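Local structure of plasmin and fibronectin-binding protein A (Streptococcus pneumoniae, 4MR0) at residues N360-I366 and G383-I389; D263-A269 and F285-P291; V507-S511 and F532-N536. The protein acts as a fibronectin-dependent adhesin and invasin of the pneumococcal surface, binding human fibronectin, plasmin, plasminogen and serum albumin. All blocks are in the same frame, centred on the assembly; numbering follows the deposited sequence.

Interaction 1. Residues N360-I366 and G383-I389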
# COMPACT_ATOMS: atom_id res chain seq x y z
N ASN A 360 8.17 -13.88 -2.75
CA ASN A 360 7.98 -12.44 -2.89
C ASN A 360 7.04 -12.00 -4.01
O ASN A 360 7.18 -12.42 -5.16
CB ASN A 360 9.34 -11.76 -3.12
CG ASN A 360 10.20 -11.71 -1.86
OD1 ASN A 360 9.94 -12.39 -0.87
ND2 ASN A 360 11.25 -10.89 -1.91
N PRO A 361 6.03 -11.16 -3.69
CA PRO A 361 5.14 -10.70 -4.76
C PRO A 361 6.05 -9.99 -5.78
O PRO A 361 6.95 -9.25 -5.38
CB PRO A 361 4.21 -9.73 -4.03
CG PRO A 361 4.03 -10.42 -2.69
CD PRO A 361 5.46 -10.88 -2.36
N SER A 362 5.82 -10.20 -7.07
CA SER A 362 6.68 -9.58 -8.08
C SER A 362 5.93 -8.87 -9.21
O SER A 362 4.76 -9.17 -9.49
CB SER A 362 7.62 -10.65 -8.68
OG SER A 362 6.90 -11.65 -9.37
N ASN A 363 6.62 -7.93 -9.86
CA ASN A 363 6.08 -7.11 -10.94
C ASN A 363 4.86 -6.35 -10.41
O ASN A 363 3.73 -6.51 -10.89
CB ASN A 363 5.70 -7.96 -12.16
CG ASN A 363 5.36 -7.10 -13.38
OD1 ASN A 363 5.71 -5.91 -13.44
ND2 ASN A 363 4.69 -7.69 -14.36
N ILE A 364 5.15 -5.53 -9.41
CA ILE A 364 4.16 -4.71 -8.73
C ILE A 364 4.34 -3.29 -9.24
O ILE A 364 5.40 -2.69 -9.07
CB ILE A 364 4.40 -4.73 -7.20
CG1 ILE A 364 4.53 -6.18 -6.71
CG2 ILE A 364 3.28 -4.00 -6.48
CD1 ILE A 364 3.27 -7.01 -6.92
N LYS A 365 3.30 -2.76 -9.87
CA LYS A 365 3.36 -1.41 -10.41
C LYS A 365 2.39 -0.50 -9.69
O LYS A 365 1.20 -0.80 -9.58
CB LYS A 365 3.04 -1.43 -11.91
CG LYS A 365 4.01 -2.25 -12.72
CD LYS A 365 3.61 -2.30 -14.20
CE LYS A 365 4.66 -3.04 -15.01
NZ LYS A 365 4.17 -3.33 -16.39
N ILE A 366 2.90 0.63 -9.21
CA ILE A 366 2.09 1.60 -8.49
C ILE A 366 2.26 2.86 -9.31
O ILE A 366 3.28 3.53 -9.22
CB ILE A 366 2.62 1.77 -7.05
CG1 ILE A 366 2.46 0.43 -6.31
CG2 ILE A 366 1.89 2.90 -6.34
CD1 ILE A 366 3.11 0.38 -4.95
N GLY A 383 9.85 -7.57 1.19
CA GLY A 383 9.59 -8.80 0.47
C GLY A 383 8.95 -8.69 -0.91
O GLY A 383 8.13 -9.53 -1.28
N PHE A 384 9.29 -7.65 -1.67
CA PHE A 384 8.77 -7.49 -3.03
C PHE A 384 9.95 -7.59 -4.00
O PHE A 384 11.08 -7.27 -3.63
CB PHE A 384 8.13 -6.11 -3.25
CG PHE A 384 6.71 -5.98 -2.74
CD1 PHE A 384 6.09 -7.02 -2.06
CD2 PHE A 384 6.02 -4.78 -2.92
CE1 PHE A 384 4.79 -6.88 -1.57
CE2 PHE A 384 4.72 -4.63 -2.44
CZ PHE A 384 4.10 -5.68 -1.76
N THR A 385 9.69 -8.03 -5.22
CA THR A 385 10.74 -8.12 -6.23
C THR A 385 10.19 -7.53 -7.53
O THR A 385 9.09 -7.86 -7.96
CB THR A 385 11.16 -9.58 -6.46
OG1 THR A 385 11.54 -10.17 -5.21
CG2 THR A 385 12.35 -9.64 -7.42
N ASP A 386 10.97 -6.65 -8.14
CA ASP A 386 10.57 -5.98 -9.38
C ASP A 386 9.34 -5.11 -9.12
O ASP A 386 8.21 -5.47 -9.44
CB ASP A 386 10.28 -7.01 -10.49
CG ASP A 386 9.89 -6.36 -11.81
OD1 ASP A 386 10.12 -5.13 -11.97
OD2 ASP A 386 9.35 -7.07 -12.69
N VAL A 387 9.60 -3.96 -8.52
CA VAL A 387 8.56 -3.01 -8.18
C VAL A 387 8.79 -1.71 -8.92
O VAL A 387 9.93 -1.29 -9.12
CB VAL A 387 8.58 -2.69 -6.67
CG1 VAL A 387 7.47 -1.72 -6.33
CG2 VAL A 387 8.45 -3.97 -5.87
N LEU A 388 7.70 -1.08 -9.35
CA LEU A 388 7.79 0.19 -10.04
C LEU A 388 6.81 1.17 -9.41
O LEU A 388 5.59 0.97 -9.46
CB LEU A 388 7.47 0.03 -11.54
CG LEU A 388 7.45 1.34 -12.34
CD1 LEU A 388 8.82 2.03 -12.23
CD2 LEU A 388 7.10 1.07 -13.80
N ILE A 389 7.35 2.20 -8.78
CA ILE A 389 6.56 3.24 -8.13
C ILE A 389 6.86 4.47 -8.98
O ILE A 389 7.90 5.11 -8.82
CB ILE A 389 7.04 3.47 -6.69
CG1 ILE A 389 6.90 2.15 -5.91
CG2 ILE A 389 6.22 4.57 -6.04
CD1 ILE A 389 7.79 2.06 -4.69
O HOH W 1 13.74 -9.65 -3.70
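Gly383 opens the second segment with its carbonyl against the first. Gly383 O lies 3.2 Å from Pro361 CD and 3.1 Å from Asn360 CG. Its phi is positive, at 84°, and a side chain here would press on the preceding carbonyl. Phe384 follows, and its ring turns inward. Phe384 CE1 lies 3.8 Å from Pro361 CG, and Phe384 CD2 lies 4.3 Å from Ile364 CG1. Ile307 of strand 306-308 touches all three of these side chains. Thr385 makes the first ladder rungs: Thr385 N donates to Pro361 O (3.0 Å), and Asn363 N donates to Thr385 O (3.1 Å). Thr385 OG1 is 2.7 Å from water 1, which also takes a weak bond from Asn360 ND2 (3.3 Å). The stronger partner of that amide is Asp426. At Asp386 the chain turns a corner, just as it does at Asn363 beside it. Both residues have positive phi. Asp386 O accepts from Ile364 N at 3.1 Å. Past the corner the strands run parallel, 2° apart and 4.7 Å between axes. Val387 CG2 packs on Ile364 CB at 4.3 Å, on the inner face. Leu388 N donates to Ile364 O (2.8 Å), and Leu388 O accepts from Ile366 N (2.7 Å). The Leu388 side chain faces the other way, beside the root of Lys365. Ile389 ends the segment, its CG1 4.3 Å from Ile366 CD1. In-register parallel strands that bend together at one corner, with like residues stacked inside, are characteristic of successive coils of a right-handed parallel beta-helix.

Interaction 2. Residues D263-A269 and F285-P291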
# COMPACT_ATOMS: atom_id res chain seq x y z
N ASP A 263 -14.44 4.50 4.82
CA ASP A 263 -14.34 4.15 6.23
C ASP A 263 -14.04 2.72 6.67
O ASP A 263 -14.89 2.04 7.24
CB ASP A 263 -15.62 4.62 6.92
CG ASP A 263 -15.95 6.06 6.57
OD1 ASP A 263 -15.07 6.92 6.74
OD2 ASP A 263 -17.09 6.32 6.11
N SER A 264 -12.81 2.30 6.43
CA SER A 264 -12.37 0.98 6.84
C SER A 264 -12.16 1.05 8.35
O SER A 264 -11.63 2.04 8.86
CB SER A 264 -11.04 0.65 6.14
OG SER A 264 -10.44 -0.49 6.71
N TYR A 265 -12.59 0.02 9.08
CA TYR A 265 -12.37 0.01 10.53
C TYR A 265 -11.02 -0.66 10.74
O TYR A 265 -10.92 -1.89 10.70
CB TYR A 265 -13.46 -0.78 11.25
CG TYR A 265 -13.24 -0.87 12.76
CD1 TYR A 265 -13.14 0.28 13.54
CD2 TYR A 265 -13.13 -2.11 13.40
CE1 TYR A 265 -12.95 0.21 14.91
CE2 TYR A 265 -12.94 -2.19 14.78
CZ TYR A 265 -12.85 -1.02 15.53
OH TYR A 265 -12.66 -1.09 16.89
N GLN A 266 -9.99 0.16 10.96
CA GLN A 266 -8.62 -0.30 11.16
C GLN A 266 -8.33 -1.58 10.37
O GLN A 266 -7.86 -2.57 10.93
CB GLN A 266 -8.33 -0.53 12.65
CG GLN A 266 -9.22 -1.55 13.35
CD GLN A 266 -8.92 -1.66 14.84
OE1 GLN A 266 -9.50 -2.47 15.55
NE2 GLN A 266 -7.99 -0.84 15.30
N GLY A 267 -8.59 -1.54 9.07
CA GLY A 267 -8.36 -2.72 8.26
C GLY A 267 -7.86 -2.47 6.86
O GLY A 267 -7.48 -1.35 6.49
N HIS A 268 -7.85 -3.54 6.07
CA HIS A 268 -7.42 -3.50 4.68
C HIS A 268 -8.64 -3.39 3.78
O HIS A 268 -9.52 -4.24 3.84
CB HIS A 268 -6.69 -4.80 4.31
CG HIS A 268 -5.59 -5.17 5.24
ND1 HIS A 268 -4.43 -4.43 5.36
CD2 HIS A 268 -5.45 -6.23 6.08
CE1 HIS A 268 -3.62 -5.02 6.22
NE2 HIS A 268 -4.21 -6.11 6.67
N ALA A 269 -8.70 -2.35 2.96
CA ALA A 269 -9.82 -2.20 2.05
C ALA A 269 -9.74 -3.36 1.07
O ALA A 269 -10.75 -3.95 0.68
CB ALA A 269 -9.74 -0.88 1.31
N PHE A 285 -9.93 5.75 -2.08
CA PHE A 285 -9.90 5.10 -0.77
C PHE A 285 -9.99 6.21 0.26
O PHE A 285 -8.99 6.86 0.58
CB PHE A 285 -8.62 4.28 -0.63
CG PHE A 285 -8.54 3.15 -1.62
CD1 PHE A 285 -8.22 3.39 -2.95
CD2 PHE A 285 -8.87 1.86 -1.23
CE1 PHE A 285 -8.23 2.36 -3.89
CE2 PHE A 285 -8.89 0.82 -2.16
CZ PHE A 285 -8.57 1.07 -3.49
N LEU A 286 -11.20 6.41 0.77
CA LEU A 286 -11.47 7.47 1.71
C LEU A 286 -11.73 7.09 3.16
O LEU A 286 -12.79 6.55 3.49
CB LEU A 286 -12.67 8.28 1.19
CG LEU A 286 -12.64 8.66 -0.29
CD1 LEU A 286 -13.92 9.41 -0.65
CD2 LEU A 286 -11.40 9.52 -0.59
N GLY A 287 -10.76 7.40 4.02
CA GLY A 287 -10.92 7.16 5.44
C GLY A 287 -10.68 5.79 6.04
O GLY A 287 -11.11 4.75 5.52
N GLN A 288 -9.97 5.82 7.16
CA GLN A 288 -9.67 4.62 7.93
C GLN A 288 -9.85 5.00 9.39
O GLN A 288 -9.18 5.91 9.89
CB GLN A 288 -8.24 4.16 7.67
CG GLN A 288 -7.84 2.94 8.47
CD GLN A 288 -6.52 2.36 8.02
OE1 GLN A 288 -5.51 3.06 7.97
NE2 GLN A 288 -6.52 1.07 7.68
N ALA A 289 -10.76 4.31 10.06
CA ALA A 289 -11.04 4.60 11.46
C ALA A 289 -10.03 3.90 12.37
O ALA A 289 -9.77 2.70 12.21
CB ALA A 289 -12.46 4.17 11.80
N LEU A 290 -9.47 4.65 13.31
CA LEU A 290 -8.49 4.13 14.25
C LEU A 290 -8.96 4.39 15.68
O LEU A 290 -8.98 5.54 16.14
CB LEU A 290 -7.14 4.80 14.00
CG LEU A 290 -6.59 4.75 12.57
CD1 LEU A 290 -5.29 5.54 12.49
CD2 LEU A 290 -6.36 3.30 12.14
N PRO A 291 -9.36 3.33 16.41
CA PRO A 291 -9.84 3.44 17.79
C PRO A 291 -8.78 3.80 18.84
O PRO A 291 -7.59 3.51 18.67
CB PRO A 291 -10.46 2.07 18.04
CG PRO A 291 -9.59 1.17 17.22
CD PRO A 291 -9.44 1.94 15.93
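The side chain of Gln288 comes closest to the other segment. Its chi1 and chi2 are both t, so the chain is extended, and chi3 of 54° turns the amide. Gln288 NE2 gives a weak hydrogen bond to Gly267 O at 2.9 Å, while Gln288 OE1 is held by Val346 N. Ser264, its bridge partner, has chi1 t. Ser264 OG accepts a weak bond from Gly267 N (3.2 Å), and the backbone of Ser243 is its stronger partner. Tyr265 also has chi1 t, which carries its ring along the second segment. Ala289 CB meets the ring edge, 4.3 Å from Tyr265 CD1, and Pro291 CD lies 4.0 Å from Tyr265 CE1. Gln266 leaves the strand with a positive phi and a p rotamer. Gln266 NE2 comes within 3.2 Å of Pro291 CD, so amide and phenol both lie against the proline. Asp263 is in the m rotamer, and Asp263 OD1 is hydrogen-bonded to the hydroxyls of Ser339 and Ser342. Gly287 suits this place, because a CB there would clash with Asp263 OD1. Phe285, also m, sets its ring edge 3.8 Å from Ala269 CB, measured from Phe285 CD2. Its ring stacks with Phe261 and Phe336. The backbone joins the strands through Asp263 N to Leu286 O (2.9 Å), Ser264 N to Gly287 O (3.1 Å), Ala289 N to Ser264 O (2.7 Å) and Gln266 N to Ala289 O (2.8 Å). The strand axes diverge by 28°. Parallel strands from consecutive turns, with stacked phenylalanines nearby, mark the coil of a right-handed parallel beta-helix, the fold of the pectate lyase-like clan.

Interaction 3. Residues V507-S511 and F532-N536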
# COMPACT_ATOMS: atom_id res chain seq x y z
N VAL A 507 21.09 10.85 1.61
CA VAL A 507 22.00 10.19 2.54
C VAL A 507 22.15 8.74 2.10
O VAL A 507 21.16 8.01 2.00
CB VAL A 507 21.47 10.20 3.99
CG1 VAL A 507 22.40 9.38 4.88
CG2 VAL A 507 21.37 11.63 4.51
N ILE A 508 23.38 8.35 1.81
CA ILE A 508 23.68 6.98 1.40
C ILE A 508 24.60 6.46 2.49
O ILE A 508 25.73 6.92 2.64
CB ILE A 508 24.36 6.93 0.03
CG1 ILE A 508 23.37 7.39 -1.04
CG2 ILE A 508 24.85 5.52 -0.27
CD1 ILE A 508 23.95 7.43 -2.44
N GLU A 509 24.10 5.50 3.26
CA GLU A 509 24.83 4.95 4.39
C GLU A 509 25.05 3.45 4.36
O GLU A 509 24.11 2.68 4.21
CB GLU A 509 24.09 5.33 5.67
CG GLU A 509 24.73 4.82 6.95
CD GLU A 509 23.94 5.23 8.19
OE1 GLU A 509 23.09 6.15 8.08
OE2 GLU A 509 24.17 4.65 9.26
N ASP A 510 26.31 3.05 4.53
CA ASP A 510 26.68 1.63 4.57
C ASP A 510 26.32 0.80 3.35
O ASP A 510 26.14 -0.41 3.46
CB ASP A 510 26.05 0.97 5.80
CG ASP A 510 26.80 1.30 7.08
OD1 ASP A 510 27.91 0.75 7.26
OD2 ASP A 510 26.28 2.10 7.89
N SER A 511 26.24 1.44 2.19
CA SER A 511 25.91 0.71 0.97
C SER A 511 27.18 0.16 0.33
O SER A 511 28.25 0.76 0.44
CB SER A 511 25.16 1.63 0.00
OG SER A 511 23.93 2.05 0.59
N PHE A 532 27.65 10.58 1.88
CA PHE A 532 28.07 9.23 1.51
C PHE A 532 28.85 8.71 2.72
O PHE A 532 30.03 9.00 2.88
CB PHE A 532 28.94 9.29 0.25
CG PHE A 532 29.26 7.95 -0.34
CD1 PHE A 532 28.42 6.86 -0.15
CD2 PHE A 532 30.38 7.80 -1.15
CE1 PHE A 532 28.70 5.63 -0.75
CE2 PHE A 532 30.67 6.57 -1.76
CZ PHE A 532 29.82 5.49 -1.56
N ILE A 533 28.16 7.93 3.54
CA ILE A 533 28.72 7.41 4.79
C ILE A 533 28.92 5.90 4.90
O ILE A 533 28.13 5.11 4.39
CB ILE A 533 27.81 7.82 5.96
CG1 ILE A 533 27.73 9.34 6.05
CG2 ILE A 533 28.32 7.22 7.25
CD1 ILE A 533 26.59 9.83 6.92
N LYS A 534 29.99 5.52 5.59
CA LYS A 534 30.29 4.12 5.84
C LYS A 534 30.62 4.01 7.32
O LYS A 534 31.05 4.98 7.94
CB LYS A 534 31.49 3.65 5.01
CG LYS A 534 32.80 4.29 5.41
CD LYS A 534 33.99 3.55 4.80
CE LYS A 534 35.30 4.17 5.25
NZ LYS A 534 36.47 3.41 4.74
N SER A 535 30.39 2.84 7.90
CA SER A 535 30.68 2.67 9.32
C SER A 535 31.55 1.45 9.53
O SER A 535 31.61 0.56 8.69
CB SER A 535 29.38 2.49 10.11
OG SER A 535 28.87 1.17 9.95
N ASN A 536 32.24 1.43 10.66
CA ASN A 536 33.09 0.31 11.04
C ASN A 536 32.34 -0.37 12.17
O ASN A 536 31.25 0.07 12.54
CB ASN A 536 34.45 0.80 11.54
CG ASN A 536 34.33 1.90 12.58
OD1 ASN A 536 34.32 3.09 12.25
ND2 ASN A 536 34.21 1.50 13.85
O HOH W 2 27.55 4.14 1.75
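Backbone hydrogen bonds set the register. Ile533 N donates to Ile508 O, and Asp510 N donates to Ile533 O, both at 2.8 Å. CA-H...O contacts accompany them: Phe532 CA lies 3.5 Å from Ile508 O, and Glu509 CA lies 3.3 Å from Ile533 O. Water 2 adds a bridge where the first strand ends. It accepts from Ser511 N (3.0 Å) and donates to Ile533 O (2.9 Å). The paired strands are parallel, with axes 23° apart. They are neighbouring rungs in one sheet of the right-handed parallel beta-helix, near its C-terminal end. Beyond 530-535 the direction reverses: strand 540-542 pairs antiparallel. Apolar contact lies on the buried face. Ile508 CG2 meets Phe532 CD1 at 3.8 Å. Val517 and Ile515 of strand 515-523 touch Ile508 and Phe532 respectively, and Tyr560 meets the Phe532 ring edge-to-face. On the other face the stem of Glu509 runs beside Ile533, with Glu509 CG 4.3 Å from Ile533 CG2. Polar side chains close the far end. Asp510 turns with positive phi, and its OD1 accepts from Ser535 OG (2.9 Å) and weakly from Ser535 N (3.3 Å).

Overall arrangement
The three contacts sample different turns of one parallel beta-helix, the part of this longer surface protein held in the chain. Along the chain they follow in series: interaction 2, then 1, then 3. Interactions 1 and 2 reach the same large sheet. Their centres are 24 Å apart and their nearest atoms about 10 Å. Interaction 3 belongs to a second, mixed sheet. Its centre is 26 Å from that of interaction 1 and 38 Å from that of interaction 2, across the chain's centre from the latter. Bound metals lie near two of the contacts. The Asn363 side chain, whose ND2 is hydrogen-bonded to Asn328, is about 3 Å from a calcium ion. The Ala289 side chain is about 5 Å from a manganese ion.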